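Local coordinates for protein endo-1,4-beta-xylanase C (Paenibacillus barcinonensis, PDB 4XUP) that hydrolyses internal beta-1,4-xylosidic linkages of xylan, the part given here being its N-terminal tandem of two family 22 carbohydrate-binding modules, at residues F238-D243 and F322-V327; S211-T216 and A304-K309; S13-E18 and L148-I153. All coordinates share one frame; numbering follows the deposited sequence.

Contact 1: residues F238-D243 and F322-V327; sequences FWAMYD and FYVDDV. With CA (calcium ion), chain H.
Strands 238-241 and 322-327 run antiparallel at 157°, their axes 4.7 Å apart, with Trp239 paired to Asp325 and Met241 to Tyr323 as hydrogen-bonded pairs and Ala240 to Val324 as a non-hydrogen-bonded pair. Both hydrogen-bonded pairs carry two N-H...O bonds. The shortest joins Tyr323 N to Met241 O at 2.7 Å and is nearly straight; its partner runs from Met241 N to Tyr323 O.

Met241 and Tyr323 leave the same face of the sheet with their side chains running alongside each other. The methionine chain bends at its second and third torsions, which brings methyl CE to 3.5 Å from Tyr323 CD1. Its sulfur stands 5.0 Å from the Tyr323 ring centroid, oblique to the ring, a Met-aromatic contact. In the plane of the same ring, at its edge, sits Met241 O. Farther along this face, Trp239 presents CD1 to Asp326 CB at 3.9 Å, while its ring stacks on His202.

The other face is apolar and turned toward strand 297-305 of the opposing sheet, where the rings of Phe238 and Phe322 both reach Ala304. Here Phe238 CD2 meets Val324 CG1 at 3.9 Å, and Phe238 CB touches Val327 CG2.

Asp325 has CG anti to the backbone N (chi1 -161°), which carries its carboxylate off toward calcium; OD1 and OD2 bind the ion at 2.5 and 2.4 Å. Its OD1 also accepts the N-H of Asp326, from above the carboxylate plane. Asp326 and Val327 face Ala176 together as a G1 bulge, and Asp177, Glu179, Ser204 and Arg206 complete the calcium site of this family 22 beta-sandwich, whose strand 172-176, paired antiparallel with 322-331, supplies Ala176.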
loop_
_atom_site.group_PDB
_atom_site.type_symbol
_atom_site.label_atom_id
_atom_site.label_comp_id
_atom_site.label_asym_id
_atom_site.label_seq_id
_atom_site.Cartn_x
_atom_site.Cartn_y
_atom_site.Cartn_z
ATOM N N PHE A 238 -8.943 -12.922 -12.342
ATOM C CA PHE A 238 -8.508 -11.733 -13.061
ATOM C C PHE A 238 -9.347 -11.505 -14.291
ATOM O O PHE A 238 -10.068 -12.390 -14.771
ATOM C CB PHE A 238 -7.012 -11.760 -13.396
ATOM C CG PHE A 238 -6.625 -12.783 -14.412
ATOM C CD1 PHE A 238 -6.465 -14.107 -14.058
ATOM C CD2 PHE A 238 -6.368 -12.408 -15.721
ATOM C CE1 PHE A 238 -6.079 -15.067 -14.989
ATOM C CE2 PHE A 238 -5.988 -13.360 -16.659
ATOM C CZ PHE A 238 -5.848 -14.697 -16.290
ATOM N N TRP A 239 -9.227 -10.283 -14.780
ATOM C CA TRP A 239 -9.920 -9.849 -15.986
ATOM C C TRP A 239 -8.925 -9.690 -17.121
ATOM O O TRP A 239 -7.810 -9.216 -16.936
ATOM C CB TRP A 239 -10.679 -8.539 -15.764
ATOM C CG TRP A 239 -11.871 -8.723 -14.860
ATOM C CD1 TRP A 239 -11.852 -8.805 -13.507
ATOM C CD2 TRP A 239 -13.248 -8.880 -15.254
ATOM N NE1 TRP A 239 -13.117 -8.999 -13.029
ATOM C CE2 TRP A 239 -13.998 -9.048 -14.074
ATOM C CE3 TRP A 239 -13.917 -8.885 -16.485
ATOM C CZ2 TRP A 239 -15.386 -9.222 -14.081
ATOM C CZ3 TRP A 239 -15.298 -9.051 -16.494
ATOM C CH2 TRP A 239 -16.016 -9.222 -15.296
ATOM N N ALA A 240 -9.342 -10.138 -18.290
ATOM C CA ALA A 240 -8.509 -10.093 -19.497
ATOM C C ALA A 240 -9.266 -9.517 -20.675
ATOM O O ALA A 240 -10.472 -9.618 -20.768
ATOM C CB ALA A 240 -7.971 -11.479 -19.848
ATOM N N MET A 241 -8.511 -8.975 -21.602
ATOM C CA MET A 241 -9.067 -8.404 -22.815
ATOM C C MET A 241 -7.999 -8.378 -23.881
ATOM O O MET A 241 -6.824 -8.155 -23.588
ATOM C CB MET A 241 -9.581 -6.978 -22.562
ATOM C CG MET A 241 -10.249 -6.270 -23.763
ATOM S SD MET A 241 -9.195 -5.313 -24.888
ATOM C CE MET A 241 -8.672 -3.937 -23.844
ATOM N N TYR A 242 -8.425 -8.590 -25.120
ATOM C CA TYR A 242 -7.543 -8.409 -26.283
ATOM C C TYR A 242 -8.285 -7.586 -27.306
ATOM O O TYR A 242 -9.505 -7.632 -27.374
ATOM C CB TYR A 242 -7.050 -9.733 -26.865
ATOM C CG TYR A 242 -8.010 -10.409 -27.767
ATOM C CD1 TYR A 242 -8.012 -10.137 -29.128
ATOM C CD2 TYR A 242 -8.914 -11.330 -27.279
ATOM C CE1 TYR A 242 -8.904 -10.762 -29.984
ATOM C CE2 TYR A 242 -9.811 -11.968 -28.121
ATOM C CZ TYR A 242 -9.807 -11.679 -29.475
ATOM O OH TYR A 242 -10.691 -12.284 -30.336
ATOM N N ASP A 243 -7.529 -6.807 -28.062
ATOM C CA ASP A 243 -8.064 -5.704 -28.887
ATOM C C ASP A 243 -7.755 -5.773 -30.386
ATOM O O ASP A 243 -8.193 -4.918 -31.155
ATOM C CB ASP A 243 -7.459 -4.430 -28.292
ATOM C CG ASP A 243 -8.256 -3.180 -28.570
ATOM O OD1 ASP A 243 -9.218 -3.195 -29.408
ATOM O OD2 ASP A 243 -7.885 -2.149 -27.940
ATOM N N PHE A 322 -2.284 -8.946 -25.273
ATOM C CA PHE A 322 -3.462 -8.820 -24.433
ATOM C C PHE A 322 -3.213 -8.088 -23.125
ATOM O O PHE A 322 -2.078 -7.926 -22.648
ATOM C CB PHE A 322 -4.088 -10.186 -24.186
ATOM C CG PHE A 322 -3.236 -11.107 -23.388
ATOM C CD1 PHE A 322 -3.308 -11.113 -22.001
ATOM C CD2 PHE A 322 -2.385 -12.009 -24.021
ATOM C CE1 PHE A 322 -2.529 -11.989 -21.252
ATOM C CE2 PHE A 322 -1.601 -12.900 -23.281
ATOM C CZ PHE A 322 -1.668 -12.883 -21.891
ATOM N N TYR A 323 -4.326 -7.679 -22.542
ATOM C CA TYR A 323 -4.342 -6.864 -21.335
ATOM C C TYR A 323 -4.913 -7.685 -20.199
ATOM O O TYR A 323 -5.767 -8.549 -20.387
ATOM C CB TYR A 323 -5.178 -5.600 -21.499
ATOM C CG TYR A 323 -4.823 -4.754 -22.700
ATOM C CD1 TYR A 323 -5.318 -5.054 -23.955
ATOM C CD2 TYR A 323 -4.011 -3.625 -22.574
ATOM C CE1 TYR A 323 -4.989 -4.268 -25.059
ATOM C CE2 TYR A 323 -3.681 -2.833 -23.664
ATOM C CZ TYR A 323 -4.160 -3.156 -24.903
ATOM O OH TYR A 323 -3.822 -2.371 -25.977
ATOM N N VAL A 324 -4.389 -7.422 -19.023
ATOM C CA VAL A 324 -4.882 -7.987 -17.797
ATOM C C VAL A 324 -5.111 -6.873 -16.786
ATOM O O VAL A 324 -4.443 -5.852 -16.803
ATOM C CB VAL A 324 -3.852 -8.987 -17.323
ATOM C CG1 VAL A 324 -3.964 -9.299 -15.851
ATOM C CG2 VAL A 324 -4.002 -10.230 -18.148
ATOM N N ASP A 325 -6.106 -7.076 -15.931
ATOM C CA ASP A 325 -6.554 -6.053 -14.932
ATOM C C ASP A 325 -7.380 -6.683 -13.827
ATOM O O ASP A 325 -7.790 -7.845 -13.939
ATOM C CB ASP A 325 -7.397 -4.970 -15.614
ATOM C CG ASP A 325 -7.512 -3.682 -14.798
ATOM O OD1 ASP A 325 -6.955 -3.574 -13.689
ATOM O OD2 ASP A 325 -8.176 -2.760 -15.278
ATOM N N ASP A 326 -7.559 -5.919 -12.749
ATOM C CA ASP A 326 -8.335 -6.323 -11.526
ATOM C C ASP A 326 -8.034 -7.768 -11.103
ATOM O O ASP A 326 -8.910 -8.638 -11.005
ATOM C CB ASP A 326 -9.829 -6.062 -11.695
ATOM C CG ASP A 326 -10.150 -4.562 -11.799
ATOM O OD1 ASP A 326 -9.298 -3.705 -11.440
ATOM O OD2 ASP A 326 -11.276 -4.225 -12.228
ATOM N N VAL A 327 -6.741 -7.993 -10.926
ATOM C CA VAL A 327 -6.204 -9.288 -10.496
ATOM C C VAL A 327 -6.413 -9.369 -9.008
ATOM O O VAL A 327 -6.084 -8.440 -8.289
ATOM C CB VAL A 327 -4.694 -9.447 -10.750
ATOM C CG1 VAL A 327 -4.194 -10.805 -10.275
ATOM C CG2 VAL A 327 -4.388 -9.297 -12.218
HETATM CA CA CA H . -7.243 -1.139 -13.719
#

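Contact 2: residues S211-T216 and A304-K309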
loop_
_atom_site.group_PDB
_atom_site.type_symbol
_atom_site.label_atom_id
_atom_site.label_comp_id
_atom_site.label_asym_id
_atom_site.label_seq_id
_atom_site.Cartn_x
_atom_site.Cartn_y
_atom_site.Cartn_z
ATOM N N SER A 211 2.814 -7.497 -24.735
ATOM C CA SER A 211 2.984 -7.415 -26.183
ATOM C C SER A 211 4.333 -8.026 -26.604
ATOM O O SER A 211 5.072 -8.546 -25.773
ATOM C CB SER A 211 2.853 -5.957 -26.634
ATOM O OG SER A 211 4.013 -5.220 -26.327
ATOM N N SER A 212 4.660 -7.926 -27.890
ATOM C CA SER A 212 5.878 -8.573 -28.474
ATOM C C SER A 212 5.956 -10.038 -28.085
ATOM O O SER A 212 7.014 -10.558 -27.773
ATOM C CB SER A 212 7.187 -7.853 -28.054
ATOM O OG SER A 212 7.175 -6.481 -28.440
ATOM N N ARG A 213 4.804 -10.675 -28.031
ATOM C CA ARG A 213 4.753 -12.106 -27.772
ATOM C C ARG A 213 5.153 -12.817 -29.043
ATOM O O ARG A 213 4.796 -12.379 -30.139
ATOM C CB ARG A 213 3.362 -12.557 -27.304
ATOM C CG ARG A 213 2.918 -11.891 -26.005
ATOM C CD ARG A 213 1.476 -12.206 -25.653
ATOM N NE ARG A 213 1.290 -13.620 -25.310
ATOM C CZ ARG A 213 0.509 -14.490 -25.965
ATOM N NH1 ARG A 213 -0.244 -14.122 -27.001
ATOM N NH2 ARG A 213 0.451 -15.749 -25.555
ATOM N N SER A 214 5.968 -13.851 -28.877
ATOM C CA SER A 214 6.469 -14.720 -29.964
ATOM C C SER A 214 6.356 -16.197 -29.644
ATOM O O SER A 214 6.725 -17.055 -30.453
ATOM C CB SER A 214 7.943 -14.421 -30.330
ATOM O OG SER A 214 8.818 -14.738 -29.270
ATOM N N GLU A 215 5.819 -16.492 -28.483
ATOM C CA GLU A 215 5.559 -17.882 -28.058
ATOM C C GLU A 215 4.246 -17.897 -27.289
ATOM O O GLU A 215 3.787 -16.877 -26.779
ATOM C CB GLU A 215 6.668 -18.410 -27.174
ATOM C CG GLU A 215 8.056 -18.415 -27.807
ATOM C CD GLU A 215 8.258 -19.490 -28.864
ATOM O OE1 GLU A 215 7.365 -20.348 -29.077
ATOM O OE2 GLU A 215 9.331 -19.477 -29.514
ATOM N N THR A 216 3.606 -19.044 -27.248
ATOM C CA THR A 216 2.257 -19.143 -26.642
ATOM C C THR A 216 2.305 -18.966 -25.095
ATOM O O THR A 216 1.431 -18.357 -24.469
ATOM C CB THR A 216 1.672 -20.508 -27.092
ATOM O OG1 THR A 216 0.256 -20.461 -27.164
ATOM C CG2 THR A 216 2.147 -21.647 -26.208
ATOM N N ALA A 304 -0.860 -15.638 -17.085
ATOM C CA ALA A 304 -1.767 -15.780 -18.217
ATOM C C ALA A 304 -0.980 -16.162 -19.464
ATOM O O ALA A 304 0.136 -15.729 -19.669
ATOM C CB ALA A 304 -2.553 -14.511 -18.443
ATOM N N GLU A 305 -1.582 -17.009 -20.272
ATOM C CA GLU A 305 -0.980 -17.481 -21.519
ATOM C C GLU A 305 -2.085 -17.791 -22.544
ATOM O O GLU A 305 -3.282 -17.777 -22.224
ATOM C CB GLU A 305 -0.072 -18.708 -21.300
ATOM C CG GLU A 305 -0.781 -19.993 -20.850
ATOM C CD GLU A 305 0.164 -21.201 -20.666
ATOM O OE1 GLU A 305 1.313 -21.181 -21.147
ATOM O OE2 GLU A 305 -0.249 -22.199 -20.044
ATOM N N THR A 306 -1.677 -18.017 -23.792
ATOM C CA THR A 306 -2.582 -18.616 -24.821
ATOM C C THR A 306 -2.292 -20.120 -24.914
ATOM O O THR A 306 -1.218 -20.562 -24.487
ATOM C CB THR A 306 -2.508 -17.932 -26.191
ATOM O OG1 THR A 306 -1.160 -17.937 -26.680
ATOM C CG2 THR A 306 -3.019 -16.501 -26.088
ATOM N N PRO A 307 -3.259 -20.918 -25.421
ATOM C CA PRO A 307 -3.081 -22.368 -25.344
ATOM C C PRO A 307 -1.837 -22.849 -26.038
ATOM O O PRO A 307 -1.445 -22.309 -27.058
ATOM C CB PRO A 307 -4.336 -22.917 -26.015
ATOM C CG PRO A 307 -5.374 -21.867 -25.783
ATOM C CD PRO A 307 -4.615 -20.571 -25.906
ATOM N N TRP A 308 -1.238 -23.862 -25.443
ATOM C CA TRP A 308 0.089 -24.315 -25.811
ATOM C C TRP A 308 0.146 -24.934 -27.220
ATOM O O TRP A 308 -0.699 -25.724 -27.616
ATOM C CB TRP A 308 0.673 -25.231 -24.723
ATOM C CG TRP A 308 2.052 -25.773 -25.016
ATOM C CD1 TRP A 308 3.247 -25.253 -24.586
ATOM C CD2 TRP A 308 2.380 -26.938 -25.781
ATOM N NE1 TRP A 308 4.293 -26.021 -25.034
ATOM C CE2 TRP A 308 3.795 -27.062 -25.771
ATOM C CE3 TRP A 308 1.614 -27.897 -26.487
ATOM C CZ2 TRP A 308 4.473 -28.112 -26.438
ATOM C CZ3 TRP A 308 2.284 -28.947 -27.151
ATOM C CH2 TRP A 308 3.706 -29.040 -27.122
ATOM N N LYS A 309 1.136 -24.480 -27.978
ATOM C CA LYS A 309 1.561 -25.096 -29.246
ATOM C C LYS A 309 3.077 -25.074 -29.326
ATOM O O LYS A 309 3.724 -24.204 -28.743
ATOM C CB LYS A 309 1.077 -24.319 -30.472
ATOM C CG LYS A 309 -0.411 -24.127 -30.635
ATOM C CD LYS A 309 -0.636 -23.028 -31.668
ATOM C CE LYS A 309 -1.875 -23.229 -32.519
ATOM N NZ LYS A 309 -3.098 -23.160 -31.687
#
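Thr306 OG1 receives the Arg213 side chain: NH2 donates to it at 2.9 Å with an N-H...O angle of 168°, and the oxygen lies essentially in the guanidinium plane, at its edge. The same hydroxyl is also bonded to Asp318 O, so Thr306 ties the arginine to a later part of its own connection. The guanidinium is used on other sides too, with NE bonded to His218 O and NH1 to the carbonyls of Asp318 and Ile320. With so many bonds in different directions, the rotation of this buried charged group is fixed.

Two further hydrogen bonds involve Thr216. Its carbonyl accepts the N-H of Thr306 at 3.2 Å, from a donor tilted 26° out of the carbonyl plane, just where strand 297-305 ends. Its hydroxyl, OG1, donates to Pro307 O from well above the plane of that carbonyl; the modelled 2.5 Å between Thr216 OG1 and Pro307 O is doubtfully short and should not be pressed at this resolution.

These bonds fasten a crossover of the beta-sandwich. Residues 211-216 leave strand 206-211 of one sheet on the way to strand 221-223 of the other, and 304-309 is the segment that runs out of strand 297-305, the neighbour of 221-223. Were Arg213 an alanine, Thr306 OG1 and the carbonyls of His218, Asp318 and Ile320 would probably lose their shared donor, and the crossover could shift against its neighbours.

Van der Waals contacts are fewer. With its hydroxyl opposite the backbone N (chi1 -151°), Thr216 directs methyl CG2 to the chain beyond Pro307, where it lies 3.4 Å from Trp308 CA and 4.1 Å from Trp308 CD1. Glu305 contributes its CB, which rests 3.5 Å from Thr216 O.

Contact 3: residues S13-E18 and L148-I153; sequences SHSFEE and LDEFQI. With CA (calcium ion), chain G.
Two acceptors, Ser15 O and Asp149 OD1, come within 3.0 Å of each other because both bind one calcium ion. The metal spans the contact: Ser15 O lies 2.5 Å from it, Glu17 OE2 2.4 Å, and Asp149 grips it with both carboxylate oxygens. Gathering these acceptors around one cation probably offsets the repulsion between the glutamate and aspartate charges. Gln41 and Gln44 add backbone carbonyls. A water placed at the ion also donates to Glu150 OE2, though its distance to calcium is suspiciously short.

This calcium site, probably structural, belongs to the first family 22 beta-sandwich. It sits where strand 10-14 ends and where the chain turns a corner at Glu150, whose backbone has left-handed torsions (phi 45°, psi 55°). Glu150 N is held at this corner by Asp149 OD1, which thus has two kinds of partner.

Away from the metal, His14 and Phe151 form an antiparallel hydrogen-bonded pair, with His14 N to Phe151 O at 2.8 Å and Phe151 N to His14 O at 2.9 Å. Their side chains lie alongside, the ring planes oblique at 37°, and His14 ND1 is hydrogen-bonded to Trp24 NE1. Phe16 and Asp149 pass each other running opposite ways, with OD1 in the ring plane at its edge, while His14 CB covers one ring face near the rim.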
loop_
_atom_site.group_PDB
_atom_site.type_symbol
_atom_site.label_atom_id
_atom_site.label_comp_id
_atom_site.label_asym_id
_atom_site.label_seq_id
_atom_site.Cartn_x
_atom_site.Cartn_y
_atom_site.Cartn_z
ATOM N N SER A 13 2.993 20.531 5.586
ATOM C CA SER A 13 4.359 20.904 5.965
ATOM C C SER A 13 4.340 22.098 6.885
ATOM O O SER A 13 3.833 23.129 6.531
ATOM C CB SER A 13 5.205 21.231 4.735
ATOM O OG SER A 13 6.538 21.483 5.120
ATOM N N HIS A 14 4.884 21.923 8.076
ATOM C CA HIS A 14 4.891 22.971 9.124
ATOM C C HIS A 14 6.284 23.238 9.631
ATOM O O HIS A 14 6.868 22.387 10.271
ATOM C CB HIS A 14 4.064 22.613 10.362
ATOM C CG HIS A 14 2.623 22.433 10.081
ATOM N ND1 HIS A 14 1.787 21.762 10.939
ATOM C CD2 HIS A 14 1.872 22.790 9.014
ATOM C CE1 HIS A 14 0.574 21.725 10.423
ATOM N NE2 HIS A 14 0.599 22.349 9.255
ATOM N N SER A 15 6.753 24.434 9.367
ATOM C CA SER A 15 8.042 24.944 9.861
ATOM C C SER A 15 7.914 25.951 11.032
ATOM O O SER A 15 8.901 26.273 11.706
ATOM C CB SER A 15 8.751 25.613 8.712
ATOM O OG SER A 15 7.952 26.696 8.281
ATOM N N PHE A 16 6.682 26.358 11.289
ATOM C CA PHE A 16 6.307 27.270 12.382
ATOM C C PHE A 16 7.024 28.613 12.313
ATOM O O PHE A 16 7.244 29.247 13.346
ATOM C CB PHE A 16 6.530 26.634 13.741
ATOM C CG PHE A 16 5.840 25.325 13.888
ATOM C CD1 PHE A 16 4.471 25.272 14.067
ATOM C CD2 PHE A 16 6.546 24.146 13.809
ATOM C CE1 PHE A 16 3.814 24.063 14.192
ATOM C CE2 PHE A 16 5.897 22.936 13.919
ATOM C CZ PHE A 16 4.523 22.893 14.108
ATOM N N GLU A 17 7.353 29.046 11.103
ATOM C CA GLU A 17 8.178 30.245 10.905
ATOM C C GLU A 17 7.386 31.572 10.939
ATOM O O GLU A 17 7.985 32.647 11.062
ATOM C CB GLU A 17 9.019 30.166 9.626
ATOM C CG GLU A 17 10.122 29.102 9.681
ATOM C CD GLU A 17 11.135 29.281 10.819
ATOM O OE1 GLU A 17 11.665 30.392 10.986
ATOM O OE2 GLU A 17 11.380 28.313 11.585
ATOM N N GLU A 18 6.059 31.475 10.883
ATOM C CA GLU A 18 5.176 32.656 10.776
ATOM C C GLU A 18 4.433 33.021 12.060
ATOM O O GLU A 18 3.471 33.770 12.029
ATOM C CB GLU A 18 4.187 32.495 9.625
ATOM C CG GLU A 18 4.802 32.078 8.292
ATOM C CD GLU A 18 4.613 30.599 7.912
ATOM O OE1 GLU A 18 3.833 29.853 8.569
ATOM O OE2 GLU A 18 5.243 30.174 6.920
ATOM N N LEU A 148 8.855 20.917 18.867
ATOM C CA LEU A 148 8.594 20.233 17.599
ATOM C C LEU A 148 8.849 21.188 16.474
ATOM O O LEU A 148 8.393 22.310 16.516
ATOM C CB LEU A 148 7.138 19.732 17.485
ATOM C CG LEU A 148 6.713 19.197 16.112
ATOM C CD1 LEU A 148 7.437 17.912 15.775
ATOM C CD2 LEU A 148 5.195 18.898 16.116
ATOM N N ASP A 149 9.536 20.705 15.453
ATOM C CA ASP A 149 9.828 21.513 14.279
ATOM C C ASP A 149 9.896 20.665 13.019
ATOM O O ASP A 149 10.035 19.480 13.087
ATOM C CB ASP A 149 11.147 22.278 14.470
ATOM C CG ASP A 149 11.221 23.530 13.623
ATOM O OD1 ASP A 149 10.246 23.831 12.885
ATOM O OD2 ASP A 149 12.267 24.212 13.630
ATOM N N GLU A 150 9.788 21.329 11.878
ATOM C CA GLU A 150 9.834 20.711 10.550
ATOM C C GLU A 150 8.971 19.473 10.507
ATOM O O GLU A 150 9.400 18.388 10.212
ATOM C CB GLU A 150 11.247 20.401 10.132
ATOM C CG GLU A 150 12.040 21.647 9.772
ATOM C CD GLU A 150 11.400 22.507 8.672
ATOM O OE1 GLU A 150 11.336 22.083 7.503
ATOM O OE2 GLU A 150 10.941 23.620 8.995
ATOM N N PHE A 151 7.724 19.693 10.864
ATOM C CA PHE A 151 6.725 18.642 10.888
ATOM C C PHE A 151 6.209 18.475 9.489
ATOM O O PHE A 151 5.944 19.434 8.775
ATOM C CB PHE A 151 5.562 18.961 11.824
ATOM C CG PHE A 151 4.430 17.973 11.731
ATOM C CD1 PHE A 151 4.512 16.737 12.356
ATOM C CD2 PHE A 151 3.305 18.265 11.003
ATOM C CE1 PHE A 151 3.472 15.829 12.275
ATOM C CE2 PHE A 151 2.263 17.355 10.901
ATOM C CZ PHE A 151 2.355 16.121 11.532
ATOM N N GLN A 152 6.007 17.237 9.121
ATOM C CA GLN A 152 5.568 16.925 7.762
ATOM C C GLN A 152 4.693 15.664 7.665
ATOM O O GLN A 152 4.912 14.684 8.359
ATOM C CB GLN A 152 6.769 16.818 6.829
ATOM C CG GLN A 152 6.417 16.385 5.415
ATOM C CD GLN A 152 7.628 16.398 4.481
ATOM O OE1 GLN A 152 8.119 17.466 4.083
ATOM N NE2 GLN A 152 8.080 15.226 4.108
ATOM N N ILE A 153 3.723 15.732 6.757
ATOM C CA ILE A 153 2.904 14.570 6.366
ATOM C C ILE A 153 2.933 14.391 4.867
ATOM O O ILE A 153 2.575 15.293 4.101
ATOM C CB ILE A 153 1.457 14.634 6.839
ATOM C CG1 ILE A 153 1.396 14.700 8.348
ATOM C CG2 ILE A 153 0.717 13.368 6.399
ATOM C CD1 ILE A 153 -0.006 14.790 8.890
HETATM CA CA CA G . 11.302 25.981 12.219
HETATM O O HOH W 1 11.705 25.574 10.289
#

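In the fold
From the N terminus, contact 3 comes first: residues 148-153 return to 13-18, closing a loop of 129 residues that takes in most of the first binding module. The chain then enters the second module, where contact 2 closes over 87 intervening residues and contact 1 over 78. These two cross, since their segments follow in the order 211-216, 238-243, 304-309, 322-327. Contact 1 joins neighbouring strands within one sheet, whereas contact 2 secures the passage between the sheets. They touch directly, Phe322 packing on Arg213. Contacts 1 and 3 each hold a calcium ion, one per module; the centres of the two contacts lie about 45 Å apart on opposite sides of the chain's centre.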